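Local coordinates for RNA-induced transcriptional silencing complex protein tas3 (Schizosaccharomyces pombe, PDB 3D1B) that forms, with Ago1 and Chp1, the core of the RITS complex that directs RNAi-dependent heterochromatin formation, here represented by its C-terminal helical alpha motif, at residues 34-38 / 59-63; 87-91 / 119-123. All coordinates share one frame; numbering follows the deposited sequence.

Interaction 1 of 2, residues 34-38 / 59-63; sequences CAEAL and VFSAS
C34, A37 and L38 meet V59, A62 and S63 in a buried, almost wholly apolar contact where helix 32-46 lies against the C-terminal part of helix 52-60 and the turn F60 to S63. V59 sits in the middle, its two methyls serving different partners. V59 CG1, anti to the backbone N (chi1 169°), rests 3.9 Å from C34 CB and also nears the backbone oxygen of C34, while V59 CG2 reaches L38, standing 4.0 Å from L38 CD1. About one turn on from C34 two alanines meet: A37 CB and A62 CB point at each other and touch at 3.7 Å. The two segments belong to consecutive helices of an all-alpha fold, and here the backbone of 59-63 turns through a type I beta turn from F60 to S63. S63 OG fastens that turn, donating to F60 O at 2.7 Å in the carbonyl plane, and S63 N binds the same oxygen. With OG so engaged, S63 presents its CB to C34 SG at 3.7 Å. F28 from helix 26-29 packs on C34, L38 and V59, whereas L74 of the second subunit lies against A37 and A62.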
ATOM      1  N   CYS A  34      15.282   8.890  -2.495  1.00 20.42           N
ATOM      2  CA  CYS A  34      14.614   7.943  -1.609  1.00 19.87           C
ATOM      3  C   CYS A  34      14.699   8.450  -0.173  1.00 20.08           C
ATOM      4  O   CYS A  34      13.747   8.334   0.590  1.00 21.36           O
ATOM      5  CB  CYS A  34      15.256   6.557  -1.703  1.00 20.51           C
ATOM      6  SG  CYS A  34      14.832   5.662  -3.218  1.00 21.42           S
ATOM      7  N   ALA A  35      15.848   9.009   0.197  1.00 20.64           N
ATOM      8  CA  ALA A  35      16.016   9.538   1.546  1.00 19.85           C
ATOM      9  C   ALA A  35      15.041  10.697   1.742  1.00 21.15           C
ATOM     10  O   ALA A  35      14.394  10.818   2.786  1.00 20.30           O
ATOM     11  CB  ALA A  35      17.461  10.010   1.752  1.00 21.25           C
ATOM     12  N   GLU A  36      14.936  11.544   0.721  1.00 21.01           N
ATOM     13  CA  GLU A  36      14.039  12.688   0.760  1.00 22.58           C
ATOM     14  C   GLU A  36      12.586  12.231   0.868  1.00 23.26           C
ATOM     15  O   GLU A  36      11.784  12.835   1.578  1.00 21.45           O
ATOM     16  CB  GLU A  36      14.234  13.541  -0.496  1.00 27.06           C
ATOM     17  CG  GLU A  36      15.506  14.384  -0.465  1.00 33.19           C
ATOM     18  CD  GLU A  36      16.119  14.589  -1.840  1.00 37.96           C
ATOM     19  OE1 GLU A  36      15.368  14.852  -2.802  1.00 39.93           O
ATOM     20  OE2 GLU A  36      17.362  14.496  -1.953  1.00 40.90           O
ATOM     21  N   ALA A  37      12.256  11.157   0.157  1.00 20.92           N
ATOM     22  CA  ALA A  37      10.900  10.616   0.170  1.00 19.11           C
ATOM     23  C   ALA A  37      10.542  10.061   1.548  1.00 19.08           C
ATOM     24  O   ALA A  37       9.431  10.262   2.044  1.00 19.54           O
ATOM     25  CB  ALA A  37      10.776   9.522  -0.889  1.00 18.73           C
ATOM     26  N   LEU A  38      11.483   9.366   2.175  1.00 18.64           N
ATOM     27  CA  LEU A  38      11.226   8.795   3.492  1.00 18.19           C
ATOM     28  C   LEU A  38      10.877   9.887   4.501  1.00 19.30           C
ATOM     29  O   LEU A  38      10.005   9.704   5.350  1.00 19.62           O
ATOM     30  CB  LEU A  38      12.443   8.004   3.979  1.00 18.57           C
ATOM     31  CG  LEU A  38      12.270   7.320   5.337  1.00 18.91           C
ATOM     32  CD1 LEU A  38      11.095   6.343   5.288  1.00 17.07           C
ATOM     33  CD2 LEU A  38      13.555   6.597   5.700  1.00 17.57           C
ATOM     34  N   VAL A  59       8.541   4.985  -0.937  1.00 16.01           N
ATOM     35  CA  VAL A  59       9.934   5.400  -0.965  1.00 16.69           C
ATOM     36  C   VAL A  59      10.651   4.942  -2.229  1.00 16.06           C
ATOM     37  O   VAL A  59      11.343   5.729  -2.880  1.00 17.08           O
ATOM     38  CB  VAL A  59      10.680   4.875   0.274  1.00 18.16           C
ATOM     39  CG1 VAL A  59      12.177   5.087   0.113  1.00 16.90           C
ATOM     40  CG2 VAL A  59      10.181   5.606   1.516  1.00 17.10           C
ATOM     41  N   PHE A  60      10.487   3.678  -2.595  1.00 15.64           N
ATOM     42  CA  PHE A  60      11.155   3.197  -3.796  1.00 16.14           C
ATOM     43  C   PHE A  60      10.593   3.813  -5.074  1.00 16.28           C
ATOM     44  O   PHE A  60      11.287   3.876  -6.092  1.00 15.04           O
ATOM     45  CB  PHE A  60      11.100   1.666  -3.867  1.00 18.27           C
ATOM     46  CG  PHE A  60      11.941   0.984  -2.826  1.00 20.59           C
ATOM     47  CD1 PHE A  60      13.135   1.554  -2.395  1.00 23.04           C
ATOM     48  CD2 PHE A  60      11.560  -0.243  -2.298  1.00 23.28           C
ATOM     49  CE1 PHE A  60      13.937   0.909  -1.450  1.00 24.76           C
ATOM     50  CE2 PHE A  60      12.359  -0.895  -1.354  1.00 24.04           C
ATOM     51  CZ  PHE A  60      13.547  -0.313  -0.932  1.00 22.57           C
ATOM     52  N   SER A  61       9.352   4.290  -5.030  1.00 16.54           N
ATOM     53  CA  SER A  61       8.751   4.898  -6.216  1.00 17.89           C
ATOM     54  C   SER A  61       9.467   6.197  -6.568  1.00 19.36           C
ATOM     55  O   SER A  61       9.327   6.713  -7.680  1.00 20.03           O
ATOM     56  CB  SER A  61       7.259   5.187  -5.994  1.00 18.44           C
ATOM     57  OG  SER A  61       7.060   6.333  -5.175  1.00 17.68           O
ATOM     58  N   ALA A  62      10.244   6.712  -5.618  1.00 18.50           N
ATOM     59  CA  ALA A  62      10.982   7.955  -5.816  1.00 19.60           C
ATOM     60  C   ALA A  62      12.400   7.728  -6.325  1.00 19.56           C
ATOM     61  O   ALA A  62      13.103   8.690  -6.635  1.00 19.58           O
ATOM     62  CB  ALA A  62      11.033   8.749  -4.513  1.00 18.15           C
ATOM     63  N   SER A  63      12.817   6.469  -6.417  1.00 19.48           N
ATOM     64  CA  SER A  63      14.166   6.153  -6.881  1.00 20.74           C
ATOM     65  C   SER A  63      14.356   6.616  -8.317  1.00 22.94           C
ATOM     66  O   SER A  63      13.430   6.569  -9.122  1.00 19.51           O
ATOM     67  CB  SER A  63      14.432   4.648  -6.781  1.00 23.50           C
ATOM     68  OG  SER A  63      13.524   3.916  -7.582  1.00 25.59           O
TER

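Interaction 2 of 2, residues 87-91 / 119-123; sequences QTPFA and ASILE
E123 lays its carboxylate over the start of helix 89-105, where T88 and the first backbone N-H groups receive it. E123 OE2 accepts from F90 N at 2.8 Å and E123 OE1 from A91 N at 2.9 Å, both on the syn side but tilted 26° and 34° out of the carboxylate plane. T88 OG1 also donates to E123 OE1, though the 2.4 Å between them is so short that its exact length is doubtful. T88 holds the N-cap position, yet its own side chain makes no capping bond; the N-terminal amides are met instead by an acid from the end of helix 109-122, and the helix dipole would probably steady the negative charge. E123 CG lies anti to the backbone N (chi1 178°), and the chain beyond is extended, which carries the carboxylate to the start of helix 89-105. Replacing E123 by an alanine would probably leave F90 N and A91 N without the carboxylate that accepts both their hydrogen bonds. Beneath the polar grip, A119 CB packs 3.7 Å from F90 CE2, with A119 O at the edge of that ring. Farther out, one water joins Q87 OE1 to S120 OG, while Q87 NE2 is hydrogen-bonded to N83 O; another water links T88 OG1 to S120 O. W21 of helix 14-23 meets the F90 ring edge-to-face.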
ATOM      1  N   GLN A  87      11.137 -15.703   1.182  1.00 22.69           N
ATOM      2  CA  GLN A  87      11.877 -14.733   1.977  1.00 22.78           C
ATOM      3  C   GLN A  87      11.264 -14.374   3.321  1.00 21.75           C
ATOM      4  O   GLN A  87      10.080 -14.531   3.557  1.00 21.33           O
ATOM      5  CB  GLN A  87      12.058 -13.447   1.170  1.00 23.10           C
ATOM      6  CG  GLN A  87      12.730 -13.673  -0.173  1.00 23.76           C
ATOM      7  CD  GLN A  87      14.086 -14.330  -0.036  1.00 27.69           C
ATOM      8  OE1 GLN A  87      14.972 -13.807   0.637  1.00 29.39           O
ATOM      9  NE2 GLN A  87      14.257 -15.486  -0.676  1.00 26.41           N
ATOM     10  N   THR A  88      12.121 -13.901   4.210  1.00 23.02           N
ATOM     11  CA  THR A  88      11.704 -13.441   5.510  1.00 23.03           C
ATOM     12  C   THR A  88      10.906 -12.165   5.312  1.00 22.81           C
ATOM     13  O   THR A  88      10.964 -11.578   4.250  1.00 22.38           O
ATOM     14  CB  THR A  88      12.930 -13.260   6.414  1.00 24.85           C
ATOM     15  OG1 THR A  88      13.949 -12.561   5.704  1.00 25.46           O
ATOM     16  CG2 THR A  88      13.471 -14.598   6.840  1.00 25.93           C
ATOM     17  N   PRO A  89      10.125 -11.746   6.322  1.00 22.30           N
ATOM     18  CA  PRO A  89       9.270 -10.551   6.290  1.00 22.64           C
ATOM     19  C   PRO A  89       9.753  -9.264   5.625  1.00 20.71           C
ATOM     20  O   PRO A  89       9.146  -8.788   4.657  1.00 19.30           O
ATOM     21  CB  PRO A  89       8.924 -10.342   7.761  1.00 23.99           C
ATOM     22  CG  PRO A  89       8.874 -11.743   8.275  1.00 25.30           C
ATOM     23  CD  PRO A  89      10.117 -12.339   7.675  1.00 23.98           C
ATOM     24  N   PHE A  90      10.813  -8.676   6.166  1.00 18.93           N
ATOM     25  CA  PHE A  90      11.357  -7.439   5.619  1.00 18.58           C
ATOM     26  C   PHE A  90      11.845  -7.645   4.192  1.00 17.48           C
ATOM     27  O   PHE A  90      11.549  -6.843   3.303  1.00 18.96           O
ATOM     28  CB  PHE A  90      12.520  -6.952   6.489  1.00 18.43           C
ATOM     29  CG  PHE A  90      13.271  -5.784   5.907  1.00 16.82           C
ATOM     30  CD1 PHE A  90      12.735  -4.495   5.955  1.00 18.44           C
ATOM     31  CD2 PHE A  90      14.518  -5.973   5.321  1.00 17.17           C
ATOM     32  CE1 PHE A  90      13.436  -3.411   5.431  1.00 20.29           C
ATOM     33  CE2 PHE A  90      15.227  -4.900   4.792  1.00 18.40           C
ATOM     34  CZ  PHE A  90      14.685  -3.611   4.848  1.00 18.03           C
ATOM     35  N   ALA A  91      12.596  -8.718   3.977  1.00 17.97           N
ATOM     36  CA  ALA A  91      13.129  -9.014   2.654  1.00 16.87           C
ATOM     37  C   ALA A  91      12.006  -9.207   1.644  1.00 16.92           C
ATOM     38  O   ALA A  91      12.082  -8.708   0.522  1.00 16.81           O
ATOM     39  CB  ALA A  91      14.010 -10.258   2.706  1.00 18.95           C
ATOM     40  N   ALA A 119      18.789  -7.207   1.501  1.00 16.46           N
ATOM     41  CA  ALA A 119      17.732  -7.077   2.497  1.00 18.79           C
ATOM     42  C   ALA A 119      17.657  -8.326   3.368  1.00 18.84           C
ATOM     43  O   ALA A 119      17.463  -8.239   4.583  1.00 19.78           O
ATOM     44  CB  ALA A 119      16.387  -6.839   1.812  1.00 17.80           C
ATOM     45  N   SER A 120      17.807  -9.489   2.743  1.00 18.50           N
ATOM     46  CA  SER A 120      17.747 -10.748   3.475  1.00 19.27           C
ATOM     47  C   SER A 120      18.896 -10.836   4.472  1.00 19.91           C
ATOM     48  O   SER A 120      18.721 -11.314   5.595  1.00 21.01           O
ATOM     49  CB  SER A 120      17.814 -11.928   2.503  1.00 20.51           C
ATOM     50  OG  SER A 120      17.667 -13.158   3.194  1.00 27.00           O
ATOM     51  N   ILE A 121      20.072 -10.375   4.055  1.00 19.19           N
ATOM     52  CA  ILE A 121      21.253 -10.395   4.916  1.00 20.44           C
ATOM     53  C   ILE A 121      21.078  -9.450   6.108  1.00 20.84           C
ATOM     54  O   ILE A 121      21.429  -9.791   7.240  1.00 22.92           O
ATOM     55  CB  ILE A 121      22.519 -10.001   4.118  1.00 21.61           C
ATOM     56  CG1 ILE A 121      22.858 -11.111   3.118  1.00 23.92           C
ATOM     57  CG2 ILE A 121      23.693  -9.757   5.065  1.00 23.16           C
ATOM     58  CD1 ILE A 121      23.998 -10.773   2.170  1.00 27.22           C
ATOM     59  N   LEU A 122      20.531  -8.264   5.862  1.00 19.14           N
ATOM     60  CA  LEU A 122      20.322  -7.303   6.943  1.00 18.60           C
ATOM     61  C   LEU A 122      19.354  -7.841   7.989  1.00 20.40           C
ATOM     62  O   LEU A 122      19.537  -7.642   9.193  1.00 20.20           O
ATOM     63  CB  LEU A 122      19.780  -5.981   6.388  1.00 18.64           C
ATOM     64  CG  LEU A 122      20.740  -5.153   5.533  1.00 20.00           C
ATOM     65  CD1 LEU A 122      19.992  -3.978   4.922  1.00 21.00           C
ATOM     66  CD2 LEU A 122      21.906  -4.661   6.390  1.00 19.04           C
ATOM     67  N   GLU A 123      18.324  -8.533   7.514  1.00 20.40           N
ATOM     68  CA  GLU A 123      17.293  -9.101   8.373  1.00 22.38           C
ATOM     69  C   GLU A 123      17.769 -10.345   9.123  1.00 24.01           C
ATOM     70  O   GLU A 123      17.297 -10.562  10.260  1.00 25.28           O
ATOM     71  CB  GLU A 123      16.062  -9.423   7.522  1.00 21.09           C
ATOM     72  CG  GLU A 123      14.908 -10.058   8.267  1.00 23.02           C
ATOM     73  CD  GLU A 123      13.638 -10.040   7.449  1.00 23.16           C
ATOM     74  OE1 GLU A 123      13.736 -10.212   6.217  1.00 24.38           O
ATOM     75  OE2 GLU A 123      12.546  -9.852   8.029  1.00 24.90           O
TER
HETATM   76  O   HOH W   1      15.306 -14.421   3.260  1.00 27.80           O
HETATM   77  O   HOH W   2      16.622 -13.210   6.513  1.00 36.95           O

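The two contacts illustrate how the chemistry of helix packing follows its place in a fold. Each joins a pair of consecutive helices, but not the same pair: interaction 1 links helices 32-46 and 52-60, interaction 2 helices 89-105 and 109-122. They do not touch, their centres being about 19 Å apart on opposite sides of the chain's centre. Interaction 1 is buried and relies on methyl and sulfur contacts, without a clear hydrogen bond across it; the second subunit adds to its packing. Interaction 2 is partly buried and combines an apolar floor with a carboxylate bound by backbone N-H groups, with two bridging waters nearby, and no other chain of the assembly reaches it. Helix 14-23 packs against both.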